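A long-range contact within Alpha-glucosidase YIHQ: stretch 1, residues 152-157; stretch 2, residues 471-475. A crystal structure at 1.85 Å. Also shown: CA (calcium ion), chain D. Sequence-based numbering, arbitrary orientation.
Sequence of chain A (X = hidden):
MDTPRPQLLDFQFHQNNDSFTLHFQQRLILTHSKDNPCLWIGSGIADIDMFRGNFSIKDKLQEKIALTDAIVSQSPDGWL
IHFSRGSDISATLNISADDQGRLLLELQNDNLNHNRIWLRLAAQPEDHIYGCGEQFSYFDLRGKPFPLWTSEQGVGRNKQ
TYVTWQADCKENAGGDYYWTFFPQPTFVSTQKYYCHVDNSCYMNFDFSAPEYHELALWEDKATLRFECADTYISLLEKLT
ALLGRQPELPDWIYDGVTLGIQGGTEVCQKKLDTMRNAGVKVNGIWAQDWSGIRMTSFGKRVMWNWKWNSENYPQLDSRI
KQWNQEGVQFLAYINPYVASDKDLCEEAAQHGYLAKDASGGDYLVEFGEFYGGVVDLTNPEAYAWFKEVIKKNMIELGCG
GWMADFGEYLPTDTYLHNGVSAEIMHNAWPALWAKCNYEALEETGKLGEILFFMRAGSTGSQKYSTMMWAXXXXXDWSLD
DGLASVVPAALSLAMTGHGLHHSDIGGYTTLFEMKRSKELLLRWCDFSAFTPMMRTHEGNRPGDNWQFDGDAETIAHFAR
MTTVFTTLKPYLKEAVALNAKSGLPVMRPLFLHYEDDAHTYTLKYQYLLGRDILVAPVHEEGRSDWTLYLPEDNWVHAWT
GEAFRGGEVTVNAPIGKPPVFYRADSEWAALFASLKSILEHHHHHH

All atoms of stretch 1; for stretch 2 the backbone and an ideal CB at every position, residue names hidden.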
ATOM      1  N   GLU A 152      -2.651  11.618   3.221  1.00 20.32           N
ATOM      2  CA  GLU A 152      -1.356  11.421   3.913  1.00 19.40           C
ATOM      3  C   GLU A 152      -1.574  10.433   5.027  1.00 17.29           C
ATOM      4  O   GLU A 152      -2.634  10.308   5.675  1.00 19.65           O
ATOM      5  CB  GLU A 152      -0.754  12.684   4.456  1.00 22.19           C
ATOM      6  CG  GLU A 152      -0.534  13.781   3.405  1.00 24.98           C
ATOM      7  CD  GLU A 152       0.134  13.248   2.185  1.00 28.14           C
ATOM      8  OE1 GLU A 152       1.191  12.557   2.385  1.00 28.79           O
ATOM      9  OE2 GLU A 152      -0.404  13.452   1.037  1.00 25.94           O
ATOM     10  N   GLN A 153      -0.515   9.684   5.313  1.00 18.46           N
ATOM     11  CA  GLN A 153      -0.614   8.567   6.216  1.00 16.76           C
ATOM     12  C   GLN A 153      -0.485   8.941   7.739  1.00 19.44           C
ATOM     13  O   GLN A 153      -0.844   8.167   8.618  1.00 17.61           O
ATOM     14  CB  GLN A 153       0.535   7.632   5.772  1.00 19.64           C
ATOM     15  CG  GLN A 153       0.515   6.237   6.417  1.00 20.32           C
ATOM     16  CD  GLN A 153       1.670   6.047   7.332  1.00 23.12           C
ATOM     17  OE1 GLN A 153       2.354   6.998   7.701  1.00 20.18           O
ATOM     18  NE2 GLN A 153       1.917   4.813   7.699  1.00 22.10           N
ATOM     19  N   GLY A 154      -0.004  10.156   8.022  1.00 18.80           N
ATOM     20  CA  GLY A 154       0.117  10.629   9.353  1.00 19.03           C
ATOM     21  C   GLY A 154       1.560  10.624   9.825  1.00 19.29           C
ATOM     22  O   GLY A 154       2.361   9.830   9.366  1.00 17.30           O
ATOM     23  N   VAL A 155       1.903  11.512  10.763  1.00 20.34           N
ATOM     24  CA  VAL A 155       3.252  11.486  11.398  1.00 19.49           C
ATOM     25  C   VAL A 155       2.995  11.205  12.858  1.00 23.17           C
ATOM     26  O   VAL A 155       2.473  12.050  13.637  1.00 20.45           O
ATOM     27  CB  VAL A 155       3.914  12.878  11.207  1.00 20.27           C
ATOM     28  CG1 VAL A 155       5.189  13.015  12.033  1.00 18.00           C
ATOM     29  CG2 VAL A 155       4.031  13.217   9.711  1.00 18.98           C
ATOM     30  N   GLY A 156       3.370  10.007  13.295  1.00 20.32           N
ATOM     31  CA  GLY A 156       3.031   9.525  14.638  1.00 17.85           C
ATOM     32  C   GLY A 156       1.818   8.585  14.671  1.00 17.64           C
ATOM     33  O   GLY A 156       1.888   7.497  15.218  1.00 18.15           O
ATOM     34  N   ARG A 157       0.677   9.047  14.157  1.00 18.88           N
ATOM     35  CA  ARG A 157      -0.538   8.198  13.957  1.00 19.71           C
ATOM     36  C   ARG A 157      -1.222   7.700  15.214  1.00 21.33           C
ATOM     37  O   ARG A 157      -2.020   6.769  15.160  1.00 20.91           O
ATOM     38  CB  ARG A 157      -0.203   7.047  13.031  1.00 18.86           C
ATOM     39  CG  ARG A 157       0.411   7.485  11.697  1.00 20.05           C
ATOM     40  CD  ARG A 157       0.795   6.373  10.730  1.00 19.38           C
ATOM     41  NE  ARG A 157      -0.497   5.777  10.186  1.00 21.87           N
ATOM     42  CZ  ARG A 157      -1.115   4.742  10.709  1.00 20.24           C
ATOM     43  NH1 ARG A 157      -0.573   4.090  11.690  1.00 22.39           N
ATOM     44  NH2 ARG A 157      -2.303   4.316  10.235  1.00 22.13           N
ATOM     45  N   UNK A 471       5.833   3.912   2.144  1.00 18.23           N
ATOM     46  CA  UNK A 471       5.678   5.333   2.345  1.00 19.61           C
ATOM     47  C   UNK A 471       6.519   5.840   3.497  1.00 20.51           C
ATOM     48  O   UNK A 471       7.550   5.273   3.754  1.00 18.84           O
ATOM     49  CB  UNK A 471       4.205   5.672   2.584  1.00 19.61           C
ATOM     50  N   UNK A 472       5.984   6.835   4.213  1.00 18.18           N
ATOM     51  CA  UNK A 472       6.746   7.611   5.270  1.00 20.00           C
ATOM     52  C   UNK A 472       6.563   6.981   6.596  1.00 19.96           C
ATOM     53  O   UNK A 472       5.538   7.133   7.201  1.00 19.43           O
ATOM     54  CB  UNK A 472       6.297   9.071   5.349  1.00 20.00           C
ATOM     55  N   UNK A 473       7.594   6.235   7.074  1.00 17.90           N
ATOM     56  CA  UNK A 473       7.688   5.933   8.480  1.00 17.20           C
ATOM     57  C   UNK A 473       8.530   7.033   9.170  1.00 16.98           C
ATOM     58  O   UNK A 473       9.391   7.634   8.558  1.00 16.02           O
ATOM     59  CB  UNK A 473       8.296   4.545   8.693  1.00 17.20           C
ATOM     60  N   UNK A 474       8.238   7.272  10.419  1.00 16.73           N
ATOM     61  CA  UNK A 474       9.141   8.025  11.246  1.00 17.09           C
ATOM     62  C   UNK A 474      10.489   7.309  11.338  1.00 18.34           C
ATOM     63  O   UNK A 474      10.537   6.072  11.334  1.00 18.23           O
ATOM     64  CB  UNK A 474       8.539   8.239  12.636  1.00 17.09           C
ATOM     65  N   UNK A 475      11.537   8.078  11.627  1.00 17.84           N
ATOM     66  CA  UNK A 475      12.841   7.492  12.010  1.00 17.99           C
ATOM     67  C   UNK A 475      12.834   7.157  13.492  1.00 20.76           C
ATOM     68  O   UNK A 475      13.685   7.621  14.254  1.00 18.86           O
ATOM     69  CB  UNK A 475      13.992   8.448  11.690  1.00 17.99           C
TER
HETATM   70 CA    CA D1680       4.052   8.279   8.694  1.00 18.04          CA

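Position 471 begins a contact between two loops whose touching residues are at least 318 positions apart in sequence. Its CA-to-CB direction points toward stretch 1, and an ideal CB would sit 5.2 Å from CB of Gln153. A CB alone would make no close contact with stretch 1 there. The backbone is more informative: phi is 69° and psi is -145°. Positive phi favours glycine, although it does not absolutely exclude other residues. The deposited residue is Gly471, and stretch 1 covers none of its surface.

Position 472 faces the calcium ion. Its carbonyl O is already 2.4 Å from CA of the ion, as is O of Gly154 from stretch 1. The CA-to-CB bond points sideways, and the ideal CB is 4.1 Å from CA of the ion. A short side chain ending in oxygen could therefore turn onto the metal. The doubly charged ion makes a carboxylate attractive. Aspartate fits best; asparagine could also offer an oxygen, and glutamate would need to fold back. Stretch 1 additionally presents the backbone N atoms of Gln153 and Gly154, which suit acceptors, directly or through water.

The residue is Asp472. Its chi1 is p (54°), and its end comes nearer to stretch 1 than its CB direction suggests. OD2 of Asp472 binds CA of the ion at 2.4 Å, so backbone and side chain both hold the metal. OD2 of Asp472 and O of Gly154 lie 3.1 Å apart. They are not hydrogen-bonded: two oxygens are drawn together by the same cation. Two waters complete the link. Water 1 donates to OD1 of Asp472 (2.7 Å) and to OE1 of Glu152 (3.0 Å), and accepts from N of Gln153 (2.8 Å). Water 2 donates to OD2 of Asp472 (2.9 Å) and accepts from N of Gly154 (3.0 Å).

Position 473 points its CA-to-CB bond away. Stretch 1 has nothing within 5.5 Å of the ideal CB, so it sets little restriction, and polar or apolar residues could serve. The residue is Gln473. Its end bends back but remains at the margin of the contact, and its NE2 is hydrogen-bonded to a residue just outside the two stretches.

Position 474 directs CA-to-CB sideways. The ideal CB is 6.0 Å from CA of the ion, too far for a short side chain to bind it comfortably. Within reach of a side chain are CG1 of Val155 and the backbone of Gly156. A medium-sized residue would suit, such as asparagine, aspartate, glutamine or leucine; a polar end could also engage a metal-bound water. The residue is Asn474, with chi1 m (-71°). OD1 of Asn474 accepts from water 3 at 2.7 Å, and that water binds CA of the ion at 2.4 Å. OD1 of Asn474 also packs against CG1 of Val155 at 3.7 Å. ND2 of Asn474 is 3.5 Å from N of Gly156, but both are donors and do not bond.

Position 475 is out of reach, so stretch 1 suggests no preference. The residue is Val475.

Stretch 2, residues 471-475: GDQNV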
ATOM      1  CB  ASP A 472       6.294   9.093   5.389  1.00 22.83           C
ATOM      2  CG  ASP A 472       4.699   9.268   5.623  1.00 25.52           C
ATOM      3  OD1 ASP A 472       4.068   8.899   4.566  1.00 26.83           O
ATOM      4  OD2 ASP A 472       4.069   9.691   6.751  1.00 24.61           O
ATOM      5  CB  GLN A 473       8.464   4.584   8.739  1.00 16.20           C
ATOM      6  CG  GLN A 473       7.541   3.395   8.543  1.00 17.97           C
ATOM      7  CD  GLN A 473       7.266   3.148   7.095  1.00 16.05           C
ATOM      8  OE1 GLN A 473       8.183   2.861   6.336  1.00 18.62           O
ATOM      9  NE2 GLN A 473       6.004   3.291   6.675  1.00 18.19           N
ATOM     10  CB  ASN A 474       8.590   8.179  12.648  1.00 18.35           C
ATOM     11  CG  ASN A 474       7.356   9.157  12.735  1.00 17.99           C
ATOM     12  OD1 ASN A 474       7.015   9.858  11.788  1.00 18.19           O
ATOM     13  ND2 ASN A 474       6.681   9.137  13.869  1.00 18.82           N
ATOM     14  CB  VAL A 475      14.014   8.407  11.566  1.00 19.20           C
ATOM     15  CG1 VAL A 475      14.066   8.468  10.044  1.00 18.30           C
ATOM     16  CG2 VAL A 475      14.004   9.806  12.184  1.00 21.32           C
TER
HETATM   17  O   HOH W   1       1.765   9.959   3.662  1.00 25.07           O
HETATM   18  O   HOH W   2       2.018  11.772   6.489  1.00 19.24           O
HETATM   19  O   HOH W   3       5.961   9.574   9.308  1.00 18.24           O
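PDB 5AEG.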